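Local coordinates for protein GMP reductase (Trypanosoma brucei brucei, PDB 6JIG) that probably catalyses the NADPH-dependent deamination of GMP to IMP in a TIM barrel and also binds guanine nucleotides at its regulatory CBS domains, at residues Gln95-Glu100 with Thr175-Glu180; Glu116-Lys121 with Ile145-Leu150; Arg139-Ile144 with Met169-Asn174; Thr191-Ile196 with Leu204-Leu209. The protein carries 1 engineered substitution. All blocks are in the same frame, centred on the assembly; numbering follows the deposited sequence.

Contact 1 (Gln95-Glu100 with Thr175-Glu180). With 5GP (guanosine-5'-monophosphate), chain C.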
loop_
_atom_site.group_PDB
_atom_site.type_symbol
_atom_site.label_atom_id
_atom_site.label_comp_id
_atom_site.label_asym_id
_atom_site.label_seq_id
_atom_site.Cartn_x
_atom_site.Cartn_y
_atom_site.Cartn_z
ATOM N N GLN A 95 50.480 0.087 5.694
ATOM C CA GLN A 95 51.360 0.526 6.767
ATOM C C GLN A 95 52.388 -0.567 7.019
ATOM O O GLN A 95 52.210 -1.713 6.612
ATOM C CB GLN A 95 50.578 0.845 8.047
ATOM C CG GLN A 95 49.751 -0.314 8.568
ATOM C CD GLN A 95 48.684 0.151 9.526
ATOM O OE1 GLN A 95 47.708 0.801 9.120
ATOM N NE2 GLN A 95 48.872 -0.138 10.807
ATOM N N SER A 96 53.469 -0.195 7.700
ATOM C CA SER A 96 54.549 -1.133 7.980
ATOM C C SER A 96 55.410 -0.537 9.086
ATOM O O SER A 96 55.198 0.594 9.510
ATOM C CB SER A 96 55.384 -1.413 6.724
ATOM O OG SER A 96 56.216 -2.542 6.912
ATOM N N PHE A 97 56.384 -1.308 9.560
ATOM C CA PHE A 97 57.408 -0.716 10.423
ATOM C C PHE A 97 58.577 -0.326 9.525
ATOM O O PHE A 97 58.821 0.860 9.288
ATOM C CB PHE A 97 57.828 -1.659 11.549
ATOM C CG PHE A 97 58.885 -1.065 12.443
ATOM C CD1 PHE A 97 58.667 0.153 13.066
ATOM C CD2 PHE A 97 60.101 -1.700 12.628
ATOM C CE1 PHE A 97 59.645 0.733 13.881
ATOM C CE2 PHE A 97 61.078 -1.131 13.444
ATOM C CZ PHE A 97 60.841 0.088 14.071
ATOM N N LEU A 98 59.275 -1.317 8.983
ATOM C CA LEU A 98 60.282 -1.086 7.953
ATOM C C LEU A 98 59.604 -1.202 6.593
ATOM O O LEU A 98 59.129 -2.280 6.220
ATOM C CB LEU A 98 61.426 -2.090 8.069
ATOM C CG LEU A 98 62.234 -2.138 9.368
ATOM C CD1 LEU A 98 63.405 -3.101 9.192
ATOM C CD2 LEU A 98 62.739 -0.773 9.747
ATOM N N ILE A 99 59.544 -0.096 5.858
ATOM C CA ILE A 99 58.980 -0.124 4.512
ATOM C C ILE A 99 60.025 -0.694 3.564
ATOM O O ILE A 99 61.096 -0.102 3.377
ATOM C CB ILE A 99 58.532 1.273 4.061
ATOM C CG1 ILE A 99 57.535 1.860 5.058
ATOM C CG2 ILE A 99 57.923 1.206 2.667
ATOM C CD1 ILE A 99 57.339 3.369 4.907
ATOM N N GLU A 100 59.719 -1.841 2.962
ATOM C CA GLU A 100 60.604 -2.412 1.965
ATOM C C GLU A 100 60.341 -1.753 0.619
ATOM O O GLU A 100 59.220 -1.331 0.321
ATOM C CB GLU A 100 60.416 -3.927 1.868
ATOM C CG GLU A 100 60.845 -4.687 3.120
ATOM C CD GLU A 100 60.939 -6.198 2.901
ATOM O OE1 GLU A 100 60.587 -6.672 1.797
ATOM O OE2 GLU A 100 61.363 -6.910 3.839
ATOM N N THR A 175 69.582 -1.962 10.400
ATOM C CA THR A 175 68.500 -2.750 9.818
ATOM C C THR A 175 67.689 -3.510 10.864
ATOM O O THR A 175 66.668 -4.113 10.516
ATOM C CB THR A 175 69.061 -3.720 8.780
ATOM O OG1 THR A 175 70.139 -4.466 9.360
ATOM C CG2 THR A 175 69.561 -2.962 7.549
ATOM N N SER A 176 68.102 -3.492 12.129
ATOM C CA SER A 176 67.357 -4.097 13.222
ATOM C C SER A 176 66.804 -3.057 14.172
ATOM O O SER A 176 66.495 -3.383 15.324
ATOM C CB SER A 176 68.235 -5.082 13.994
ATOM O OG SER A 176 68.588 -6.164 13.168
ATOM N N ILE A 177 66.700 -1.801 13.724
ATOM C CA ILE A 177 66.359 -0.719 14.635
ATOM C C ILE A 177 65.042 -1.034 15.333
ATOM O O ILE A 177 64.113 -1.591 14.735
ATOM C CB ILE A 177 66.306 0.619 13.877
ATOM C CG1 ILE A 177 66.168 1.789 14.848
ATOM C CG2 ILE A 177 65.151 0.634 12.880
ATOM C CD1 ILE A 177 66.525 3.123 14.218
ATOM N N SER A 178 64.972 -0.712 16.617
ATOM C CA SER A 178 63.773 -0.952 17.395
ATOM C C SER A 178 62.810 0.221 17.247
ATOM O O SER A 178 63.153 1.279 16.717
ATOM C CB SER A 178 64.126 -1.178 18.863
ATOM O OG SER A 178 64.378 0.059 19.512
ATOM N N LEU A 179 61.579 0.015 17.716
ATOM C CA LEU A 179 60.601 1.096 17.707
ATOM C C LEU A 179 61.017 2.212 18.656
ATOM O O LEU A 179 60.847 3.397 18.344
ATOM C CB LEU A 179 59.213 0.560 18.075
ATOM C CG LEU A 179 58.131 1.639 18.227
ATOM C CD1 LEU A 179 57.890 2.327 16.892
ATOM C CD2 LEU A 179 56.832 1.068 18.764
ATOM N N GLU A 180 61.568 1.856 19.823
ATOM C CA GLU A 180 62.026 2.881 20.759
ATOM C C GLU A 180 63.195 3.670 20.182
ATOM O O GLU A 180 63.275 4.889 20.364
ATOM C CB GLU A 180 62.412 2.248 22.097
HETATM P P 5GP C . 52.486 9.605 4.852
HETATM O O1P 5GP C . 52.814 10.278 6.164
HETATM O O2P 5GP C . 53.693 9.214 4.024
HETATM O O3P 5GP C . 51.246 10.090 4.125
HETATM O "O5'" 5GP C . 52.064 8.139 5.272
HETATM C "C5'" 5GP C . 52.863 7.071 4.820
HETATM C "C4'" 5GP C . 52.135 5.768 4.895
HETATM O "O4'" 5GP C . 52.293 5.104 3.605
HETATM C "C3'" 5GP C . 52.738 4.836 5.943
HETATM O "O3'" 5GP C . 51.728 4.029 6.550
HETATM C "C2'" 5GP C . 53.698 3.991 5.111
HETATM O "O2'" 5GP C . 54.052 2.744 5.665
HETATM C "C1'" 5GP C . 52.931 3.860 3.795
HETATM N N9 5GP C . 53.819 3.584 2.668
HETATM C C8 5GP C . 53.842 2.424 1.993
HETATM N N7 5GP C . 54.812 2.468 1.062
HETATM C C5 5GP C . 55.434 3.668 1.176
HETATM C C6 5GP C . 56.491 4.250 0.490
HETATM O O6 5GP C . 57.055 3.625 -0.432
HETATM N N1 5GP C . 56.896 5.480 0.827
HETATM C C2 5GP C . 56.293 6.164 1.812
HETATM N N2 5GP C . 56.750 7.409 2.110
HETATM N N3 5GP C . 55.243 5.624 2.504
HETATM C C4 5GP C . 54.806 4.373 2.197
#
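CG of Phe97 stands anti to the backbone N (chi1 180°) and CG of Leu98 anti to its carbonyl carbon (chi1 -60°), and both side chains head toward 175-180, the lead-in to helix 179-189 of the CBS pair. The phenyl ring meets this turn edge-on: Phe97 CE2 lies 3.3 Å from Ile177 O and CZ 3.7 Å from Ser178 O, both oxygens near the ring plane. At CE1 the ring also packs against Leu179 CD1 (3.8 Å). Leu98 spreads its branches, CD1 to Thr175 O at 3.7 Å and CD2 to Ile177 CG2 at 4.2 Å. The turn is anchored by Ser178, the N-cap, whose OG bonds Glu181 N. On the 95-100 side, Ser96 OG donates to Leu98 O from above the carbonyl plane, tying the bend beside Phe97. Ile99, which follows Leu98, belongs to the GMP pocket: its CD1 lies 3.4 Å from the nucleotide O2' and its CG2 3.7 Å from N7.

Contact 2 (Glu116-Lys121 with Ile145-Leu150)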
loop_
_atom_site.group_PDB
_atom_site.type_symbol
_atom_site.label_atom_id
_atom_site.label_comp_id
_atom_site.label_asym_id
_atom_site.label_seq_id
_atom_site.Cartn_x
_atom_site.Cartn_y
_atom_site.Cartn_z
ATOM N N GLU A 116 53.180 12.608 -9.613
ATOM C CA GLU A 116 52.735 11.313 -10.118
ATOM C C GLU A 116 53.285 10.170 -9.268
ATOM O O GLU A 116 52.572 9.202 -8.984
ATOM C CB GLU A 116 53.144 11.148 -11.584
ATOM N N GLY A 117 54.547 10.266 -8.846
ATOM C CA GLY A 117 55.094 9.242 -7.970
ATOM C C GLY A 117 54.414 9.215 -6.613
ATOM O O GLY A 117 54.215 8.148 -6.025
ATOM N N LEU A 118 54.043 10.383 -6.097
ATOM C CA LEU A 118 53.381 10.414 -4.798
ATOM C C LEU A 118 51.992 9.794 -4.867
ATOM O O LEU A 118 51.518 9.226 -3.879
ATOM C CB LEU A 118 53.316 11.849 -4.284
ATOM C CG LEU A 118 54.675 12.420 -3.874
ATOM C CD1 LEU A 118 54.599 13.928 -3.792
ATOM C CD2 LEU A 118 55.156 11.827 -2.554
ATOM N N ASN A 119 51.334 9.873 -6.018
ATOM C CA ASN A 119 50.027 9.242 -6.198
ATOM C C ASN A 119 50.174 7.853 -6.799
ATOM O O ASN A 119 49.496 7.481 -7.754
ATOM C CB ASN A 119 49.139 10.128 -7.057
ATOM C CG ASN A 119 48.999 11.517 -6.485
ATOM O OD1 ASN A 119 49.284 12.510 -7.160
ATOM N ND2 ASN A 119 48.583 11.600 -5.221
ATOM N N TRP A 120 51.098 7.087 -6.226
ATOM C CA TRP A 120 51.368 5.731 -6.679
ATOM C C TRP A 120 50.157 4.838 -6.438
ATOM O O TRP A 120 49.581 4.835 -5.345
ATOM C CB TRP A 120 52.584 5.188 -5.938
ATOM C CG TRP A 120 52.965 3.785 -6.270
ATOM C CD1 TRP A 120 53.170 3.255 -7.512
ATOM C CD2 TRP A 120 53.226 2.730 -5.335
ATOM N NE1 TRP A 120 53.542 1.933 -7.406
ATOM C CE2 TRP A 120 53.582 1.588 -6.081
ATOM C CE3 TRP A 120 53.191 2.641 -3.936
ATOM C CZ2 TRP A 120 53.895 0.374 -5.480
ATOM C CZ3 TRP A 120 53.507 1.434 -3.342
ATOM C CH2 TRP A 120 53.852 0.317 -4.112
ATOM N N LYS A 121 49.780 4.060 -7.457
ATOM C CA LYS A 121 48.604 3.202 -7.349
ATOM C C LYS A 121 48.840 1.960 -6.494
ATOM O O LYS A 121 47.889 1.206 -6.259
ATOM C CB LYS A 121 48.134 2.789 -8.745
ATOM N N ILE A 145 61.899 14.138 -0.797
ATOM C CA ILE A 145 60.924 15.123 -1.245
ATOM C C ILE A 145 59.530 14.678 -0.814
ATOM O O ILE A 145 59.169 13.501 -0.938
ATOM C CB ILE A 145 61.016 15.346 -2.774
ATOM C CG1 ILE A 145 60.227 16.587 -3.198
ATOM C CG2 ILE A 145 60.602 14.104 -3.539
ATOM C CD1 ILE A 145 60.734 17.202 -4.485
ATOM N N THR A 146 58.756 15.627 -0.295
ATOM C CA THR A 146 57.443 15.394 0.294
ATOM C C THR A 146 56.390 16.217 -0.434
ATOM O O THR A 146 56.706 17.121 -1.212
ATOM C CB THR A 146 57.448 15.765 1.779
ATOM O OG1 THR A 146 57.590 17.186 1.899
ATOM C CG2 THR A 146 58.616 15.092 2.487
ATOM N N ARG A 147 55.116 15.892 -0.173
ATOM C CA ARG A 147 54.025 16.688 -0.733
ATOM C C ARG A 147 54.152 18.144 -0.313
ATOM O O ARG A 147 53.869 19.055 -1.102
ATOM C CB ARG A 147 52.662 16.140 -0.290
ATOM C CG ARG A 147 52.151 14.973 -1.106
ATOM C CD ARG A 147 50.723 14.597 -0.720
ATOM N NE ARG A 147 50.173 13.584 -1.624
ATOM C CZ ARG A 147 50.408 12.280 -1.506
ATOM N NH1 ARG A 147 51.183 11.845 -0.520
ATOM N NH2 ARG A 147 49.876 11.414 -2.363
ATOM N N HIS A 148 54.584 18.377 0.926
ATOM C CA HIS A 148 54.744 19.735 1.431
ATOM C C HIS A 148 55.748 20.525 0.598
ATOM O O HIS A 148 55.517 21.701 0.294
ATOM C CB HIS A 148 55.167 19.686 2.900
ATOM C CG HIS A 148 55.522 21.019 3.482
ATOM N ND1 HIS A 148 56.815 21.503 3.505
ATOM C CD2 HIS A 148 54.758 21.961 4.085
ATOM C CE1 HIS A 148 56.828 22.691 4.085
ATOM N NE2 HIS A 148 55.594 22.989 4.451
ATOM N N ASP A 149 56.859 19.891 0.200
ATOM C CA ASP A 149 57.882 20.579 -0.586
ATOM C C ASP A 149 57.413 20.958 -1.985
ATOM O O ASP A 149 58.051 21.798 -2.629
ATOM C CB ASP A 149 59.130 19.713 -0.731
ATOM C CG ASP A 149 59.669 19.240 0.587
ATOM O OD1 ASP A 149 59.543 19.977 1.587
ATOM O OD2 ASP A 149 60.229 18.123 0.615
ATOM N N LEU A 150 56.351 20.336 -2.486
ATOM C CA LEU A 150 55.850 20.621 -3.822
ATOM C C LEU A 150 54.735 21.656 -3.840
ATOM O O LEU A 150 54.253 21.997 -4.926
ATOM C CB LEU A 150 55.329 19.341 -4.482
ATOM C CG LEU A 150 56.285 18.166 -4.678
ATOM C CD1 LEU A 150 55.536 17.018 -5.344
ATOM C CD2 LEU A 150 57.485 18.588 -5.505
#
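Helix 111-118 of the first CBS repeat ends at Leu118, where its last turn is met by Arg147 and Leu150 from the segment following strand 141-146. The Leu118 and Arg147 side chains run alongside in opposing senses. Leu118 CD1 rests on Arg147 CG at 3.8 Å, while Leu118 CB sits 3.9 Å above one face of the guanidinium, offset toward its rim. The arginine chain is extended from CG to NE, and its NH2 gives a weak, bent bond to Leu118 O (3.1 Å, 121° at the hydrogen). A carbonyl at a helix C-terminus would probably be an attractive neighbour for this cation. Deeper in, Leu118 CD1 and Leu150 CD1 approach tip to tip at 3.6 Å. Arg147 and His148 occupy the middle of the Thr-x-x-Asp sequence characteristic of CBS domains, here Thr146 to Asp149, which forms an ST motif. Thr146 OG1 accepts from Asp149 N at 3.3 Å, and Thr146 N donates in return to Asp149 OD2 at 3.0 Å, from above the carboxylate plane. Arg147 N is buried by the contact and has no partner in the model. His148 turns to another molecule, packing on Ala192 of a neighbouring subunit.

Contact 3 (Arg139-Ile144 with Met169-Asn174); sequences RKLLGI and MVVSTN
The thioether of Met169 makes the tight part of this contact, pressing against the backbone of Gly143 and the branched side chain of Ile144. Met169 is extended to its sulphur and then bends, chi3 of 62° placing CE against the strand. SD lies 3.6 Å from Gly143 C, and CE reaches Ile144 CB at 3.6 Å and Ile144 CG2 at 3.7 Å, so the end of the methionine fits closely against both residues. Farther along, the packing thins: Leu141 CD2 is 4.4 Å from Met169 CE and 4.2 Å from Val171 CG2, and beyond Val171 the 169-174 segment leaves the strand. There an ST turn, with Asn174 N donating to Ser172 OG at 3.0 Å, carries the chain past the solvent-exposed Thr173. Strand 193-197, of the same second CBS repeat as Met169, adds to the cluster: Pro195 packs on both Leu141 and Met169, and Asn193 touches Ile144. On the strand itself, Leu142 and Gly143 both face Val132 in a classic beta bulge. Apolar packing of a strand of the first repeat against the chain leading into the second is consistent with the CBS pair, or Bateman module.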
loop_
_atom_site.group_PDB
_atom_site.type_symbol
_atom_site.label_atom_id
_atom_site.label_comp_id
_atom_site.label_asym_id
_atom_site.label_seq_id
_atom_site.Cartn_x
_atom_site.Cartn_y
_atom_site.Cartn_z
ATOM N N ARG A 139 70.396 3.165 -6.044
ATOM C CA ARG A 139 69.575 3.775 -4.995
ATOM C C ARG A 139 70.435 4.423 -3.913
ATOM O O ARG A 139 70.134 4.341 -2.721
ATOM C CB ARG A 139 68.617 2.750 -4.379
ATOM C CG ARG A 139 67.648 2.143 -5.372
ATOM C CD ARG A 139 66.617 1.259 -4.679
ATOM N NE ARG A 139 65.437 1.073 -5.519
ATOM C CZ ARG A 139 64.180 1.264 -5.121
ATOM N NH1 ARG A 139 63.904 1.634 -3.868
ATOM N NH2 ARG A 139 63.190 1.064 -5.978
ATOM N N LYS A 140 71.529 5.061 -4.327
ATOM C CA LYS A 140 72.306 5.882 -3.408
ATOM C C LYS A 140 71.460 7.084 -2.997
ATOM O O LYS A 140 70.974 7.827 -3.853
ATOM C CB LYS A 140 73.617 6.328 -4.058
ATOM N N LEU A 141 71.270 7.266 -1.695
ATOM C CA LEU A 141 70.320 8.255 -1.196
ATOM C C LEU A 141 70.891 9.662 -1.342
ATOM O O LEU A 141 71.950 9.971 -0.787
ATOM C CB LEU A 141 69.969 7.960 0.260
ATOM C CG LEU A 141 68.905 8.858 0.895
ATOM C CD1 LEU A 141 67.542 8.635 0.229
ATOM C CD2 LEU A 141 68.822 8.612 2.391
ATOM N N LEU A 142 70.177 10.521 -2.074
ATOM C CA LEU A 142 70.581 11.914 -2.231
ATOM C C LEU A 142 69.742 12.879 -1.411
ATOM O O LEU A 142 70.212 13.979 -1.097
ATOM C CB LEU A 142 70.505 12.333 -3.702
ATOM C CG LEU A 142 71.116 11.355 -4.705
ATOM C CD1 LEU A 142 70.928 11.845 -6.135
ATOM C CD2 LEU A 142 72.590 11.099 -4.404
ATOM N N GLY A 143 68.517 12.503 -1.066
ATOM C CA GLY A 143 67.660 13.392 -0.314
ATOM C C GLY A 143 66.240 12.864 -0.297
ATOM O O GLY A 143 65.987 11.706 -0.628
ATOM N N ILE A 144 65.320 13.744 0.071
ATOM C CA ILE A 144 63.931 13.353 0.265
ATOM C C ILE A 144 63.029 14.490 -0.190
ATOM O O ILE A 144 63.352 15.670 -0.005
ATOM C CB ILE A 144 63.671 12.970 1.740
ATOM C CG1 ILE A 144 62.294 12.317 1.904
ATOM C CG2 ILE A 144 63.828 14.174 2.657
ATOM C CD1 ILE A 144 62.032 11.827 3.302
ATOM N N MET A 169 69.433 15.152 6.360
ATOM C CA MET A 169 68.474 14.157 6.813
ATOM C C MET A 169 69.003 13.402 8.030
ATOM O O MET A 169 70.204 13.390 8.314
ATOM C CB MET A 169 68.156 13.169 5.687
ATOM C CG MET A 169 67.495 13.797 4.471
ATOM S SD MET A 169 67.159 12.591 3.181
ATOM C CE MET A 169 66.021 11.513 4.057
ATOM N N VAL A 170 68.079 12.772 8.753
ATOM C CA VAL A 170 68.418 11.801 9.791
ATOM C C VAL A 170 68.358 10.418 9.160
ATOM O O VAL A 170 67.301 9.988 8.678
ATOM C CB VAL A 170 67.468 11.913 10.993
ATOM C CG1 VAL A 170 67.791 10.859 12.049
ATOM C CG2 VAL A 170 67.550 13.304 11.592
ATOM N N VAL A 171 69.500 9.734 9.127
ATOM C CA VAL A 171 69.645 8.472 8.417
ATOM C C VAL A 171 70.257 7.452 9.367
ATOM O O VAL A 171 71.033 7.799 10.261
ATOM C CB VAL A 171 70.505 8.647 7.146
ATOM C CG1 VAL A 171 70.571 7.365 6.355
ATOM C CG2 VAL A 171 69.936 9.769 6.277
ATOM N N SER A 172 69.884 6.186 9.188
ATOM C CA SER A 172 70.360 5.121 10.059
ATOM C C SER A 172 70.937 4.007 9.197
ATOM O O SER A 172 70.610 3.887 8.013
ATOM C CB SER A 172 69.220 4.612 10.969
ATOM O OG SER A 172 69.592 3.495 11.755
ATOM N N THR A 173 71.843 3.221 9.787
ATOM C CA THR A 173 72.326 1.998 9.164
ATOM C C THR A 173 71.870 0.761 9.926
ATOM O O THR A 173 72.352 -0.341 9.647
ATOM C CB THR A 173 73.862 1.996 9.043
ATOM O OG1 THR A 173 74.444 2.326 10.312
ATOM C CG2 THR A 173 74.327 2.994 8.001
ATOM N N ASN A 174 70.965 0.921 10.888
ATOM C CA ASN A 174 70.539 -0.179 11.746
ATOM C C ASN A 174 69.336 -0.853 11.096
ATOM O O ASN A 174 68.205 -0.385 11.230
ATOM C CB ASN A 174 70.215 0.321 13.148
ATOM C CG ASN A 174 69.928 -0.808 14.119
ATOM O OD1 ASN A 174 69.770 -1.959 13.718
ATOM N ND2 ASN A 174 69.872 -0.488 15.402
#

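Contact 4 (Thr191-Ile196 with Leu204-Leu209). With 5GP (guanosine-5'-monophosphate), chain C.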
loop_
_atom_site.group_PDB
_atom_site.type_symbol
_atom_site.label_atom_id
_atom_site.label_comp_id
_atom_site.label_asym_id
_atom_site.label_seq_id
_atom_site.Cartn_x
_atom_site.Cartn_y
_atom_site.Cartn_z
ATOM N N THR A 191 62.303 15.067 12.971
ATOM C CA THR A 191 62.046 14.665 11.592
ATOM C C THR A 191 60.973 13.577 11.548
ATOM O O THR A 191 60.691 12.912 12.548
ATOM C CB THR A 191 63.327 14.167 10.917
ATOM O OG1 THR A 191 63.053 13.801 9.560
ATOM C CG2 THR A 191 63.877 12.958 11.663
ATOM N N ALA A 192 60.381 13.391 10.368
ATOM C CA ALA A 192 59.260 12.472 10.199
ATOM C C ALA A 192 59.600 11.270 9.331
ATOM O O ALA A 192 58.728 10.426 9.085
ATOM C CB ALA A 192 58.055 13.212 9.607
ATOM N N ASN A 193 60.837 11.171 8.861
ATOM C CA ASN A 193 61.266 10.088 7.993
ATOM C C ASN A 193 62.697 9.729 8.350
ATOM O O ASN A 193 63.563 10.607 8.403
ATOM C CB ASN A 193 61.180 10.480 6.519
ATOM C CG ASN A 193 59.753 10.567 6.025
ATOM O OD1 ASN A 193 59.087 9.552 5.868
ATOM N ND2 ASN A 193 59.279 11.784 5.769
ATOM N N VAL A 194 62.938 8.448 8.596
ATOM C CA VAL A 194 64.279 7.926 8.818
ATOM C C VAL A 194 64.519 6.804 7.818
ATOM O O VAL A 194 64.069 5.671 8.012
ATOM C CB VAL A 194 64.467 7.434 10.265
ATOM C CG1 VAL A 194 65.846 6.803 10.437
ATOM C CG2 VAL A 194 64.281 8.583 11.249
ATOM N N PRO A 195 65.198 7.086 6.715
ATOM C CA PRO A 195 65.636 6.007 5.831
ATOM C C PRO A 195 66.720 5.169 6.493
ATOM O O PRO A 195 67.503 5.652 7.314
ATOM C CB PRO A 195 66.177 6.748 4.605
ATOM C CG PRO A 195 66.524 8.095 5.108
ATOM C CD PRO A 195 65.591 8.415 6.218
ATOM N N ILE A 196 66.731 3.887 6.148
ATOM C CA ILE A 196 67.774 2.955 6.552
ATOM C C ILE A 196 68.615 2.672 5.320
ATOM O O ILE A 196 68.090 2.218 4.296
ATOM C CB ILE A 196 67.191 1.655 7.128
ATOM C CG1 ILE A 196 66.103 1.951 8.162
ATOM C CG2 ILE A 196 68.316 0.750 7.675
ATOM C CD1 ILE A 196 66.566 2.765 9.340
ATOM N N LEU A 204 67.875 1.103 1.798
ATOM C CA LEU A 204 67.366 -0.228 2.128
ATOM C C LEU A 204 65.921 -0.218 2.610
ATOM O O LEU A 204 65.087 -0.966 2.081
ATOM C CB LEU A 204 68.254 -0.891 3.190
ATOM C CG LEU A 204 69.737 -1.033 2.835
ATOM C CD1 LEU A 204 70.487 -1.614 4.018
ATOM C CD2 LEU A 204 69.895 -1.903 1.600
ATOM N N TYR A 205 65.598 0.605 3.609
ATOM C CA TYR A 205 64.233 0.714 4.121
ATOM C C TYR A 205 63.913 2.176 4.383
ATOM O O TYR A 205 64.782 3.054 4.317
ATOM C CB TYR A 205 64.029 -0.076 5.427
ATOM C CG TYR A 205 64.420 -1.530 5.360
ATOM C CD1 TYR A 205 63.567 -2.480 4.802
ATOM C CD2 TYR A 205 65.639 -1.958 5.860
ATOM C CE1 TYR A 205 63.938 -3.819 4.734
ATOM C CE2 TYR A 205 66.011 -3.285 5.804
ATOM C CZ TYR A 205 65.163 -4.213 5.239
ATOM O OH TYR A 205 65.556 -5.535 5.184
ATOM N N LEU A 206 62.649 2.425 4.722
ATOM C CA LEU A 206 62.209 3.715 5.228
ATOM C C LEU A 206 61.320 3.486 6.438
ATOM O O LEU A 206 60.476 2.581 6.430
ATOM C CB LEU A 206 61.457 4.504 4.149
ATOM C CG LEU A 206 60.771 5.778 4.639
ATOM C CD1 LEU A 206 61.849 6.817 5.013
ATOM C CD2 LEU A 206 59.804 6.315 3.575
ATOM N N VAL A 207 61.518 4.290 7.483
ATOM C CA VAL A 207 60.610 4.330 8.625
ATOM C C VAL A 207 59.994 5.721 8.683
ATOM O O VAL A 207 60.714 6.725 8.630
ATOM C CB VAL A 207 61.323 3.989 9.946
ATOM C CG1 VAL A 207 60.294 3.785 11.058
ATOM C CG2 VAL A 207 62.201 2.752 9.778
ATOM N N THR A 208 58.666 5.781 8.782
ATOM C CA THR A 208 57.947 7.046 8.798
ATOM C C THR A 208 57.293 7.285 10.151
ATOM O O THR A 208 56.907 6.345 10.857
ATOM C CB THR A 208 56.862 7.098 7.715
ATOM O OG1 THR A 208 55.787 6.232 8.086
ATOM C CG2 THR A 208 57.413 6.652 6.394
ATOM N N LEU A 209 57.155 8.566 10.486
ATOM C CA LEU A 209 56.501 8.951 11.728
ATOM C C LEU A 209 55.075 8.421 11.788
ATOM O O LEU A 209 54.608 8.003 12.855
ATOM C CB LEU A 209 56.520 10.472 11.864
ATOM C CG LEU A 209 55.705 11.130 12.966
ATOM C CD1 LEU A 209 56.192 10.669 14.334
ATOM C CD2 LEU A 209 55.794 12.637 12.839
HETATM P P 5GP C . 52.486 9.605 4.852
HETATM O O1P 5GP C . 52.814 10.278 6.164
HETATM O O2P 5GP C . 53.693 9.214 4.024
HETATM O O3P 5GP C . 51.246 10.090 4.125
HETATM O "O5'" 5GP C . 52.064 8.139 5.272
HETATM C "C5'" 5GP C . 52.863 7.071 4.820
HETATM C "C4'" 5GP C . 52.135 5.768 4.895
HETATM O "O4'" 5GP C . 52.293 5.104 3.605
HETATM C "C3'" 5GP C . 52.738 4.836 5.943
HETATM O "O3'" 5GP C . 51.728 4.029 6.550
HETATM C "C2'" 5GP C . 53.698 3.991 5.111
HETATM O "O2'" 5GP C . 54.052 2.744 5.665
HETATM C "C1'" 5GP C . 52.931 3.860 3.795
HETATM N N9 5GP C . 53.819 3.584 2.668
HETATM C C8 5GP C . 53.842 2.424 1.993
HETATM N N7 5GP C . 54.812 2.468 1.062
HETATM C C5 5GP C . 55.434 3.668 1.176
HETATM C C6 5GP C . 56.491 4.250 0.490
HETATM O O6 5GP C . 57.055 3.625 -0.432
HETATM N N1 5GP C . 56.896 5.480 0.827
HETATM C C2 5GP C . 56.293 6.164 1.812
HETATM N N2 5GP C . 56.750 7.409 2.110
HETATM N N3 5GP C . 55.243 5.624 2.504
HETATM C C4 5GP C . 54.806 4.373 2.197
#
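Ile196, the residue most covered here, is gripped by its backbone and flanked by Tyr205 and Val207. Ile196 N bonds Tyr205 O at 2.8 Å, while Ile196 O takes two donors, Tyr205 N at 3.0 Å and Leu204 N at 2.7 Å, the second in the carbonyl plane. Leu204 and Tyr205 thus face one residue, a classic beta bulge. CG1 of Ile196 is anti to its carbonyl carbon (chi1 -48°) and touches Tyr205 CB at 4.0 Å and, diagonally, Val207 CG2 at 4.3 Å; Ile196 CB lies at the edge of the tyrosine ring. Val207 forms a hydrogen-bonded pair with Val194, and the bond from Val194 N to Val207 O is almost straight (177°). Together these strands make the antiparallel hairpin of the second CBS repeat. Val194 and Val207 lie on the face packed by Val182 of helix 179-189. The face with Asn193, Pro195, Leu206 and Thr208 packs partly on strand 129-133; Leu206 and Thr208 border the nucleotide, with Leu206 CD2 3.6 Å from GMP N2. Asn193 and Thr208 point the same way, Asn193 OD1 against Thr208 CG2, and Thr208 OG1 N-caps the next helix by accepting from Asp211 N. Just beyond, at the end away from Ile196, Ala192 O accepts from Leu209 N at 2.8 Å. Ala192 CB packs on Leu209 CB at 3.9 Å, and His148 of a neighbouring subunit touches both.

How the contacts relate
Contact 4 lies between contacts 1 and 3 and touches both, its centre about 8 Å from each of theirs; contact 2 stays about 5 Å from it at the nearest atoms. Toward contact 1, Ile99 N probably bonds Leu206 O (2.9 Å), joining strand 99-100 to the hairpin, and Leu98 CD2 packs on Val207 CG2 at 3.6 Å. Toward contact 3, Ser172 N probably bonds Pro195 O (3.1 Å). Contacts 2 and 3 share strand 141-146, centres about 18 Å apart. Contacts 1 and 4 both line the GMP pocket of the CBS domains; nearest atoms of the side chains of Arg147 in contact 2 and Ile144 in contact 3 stay about 5 and 7 Å from that nucleotide.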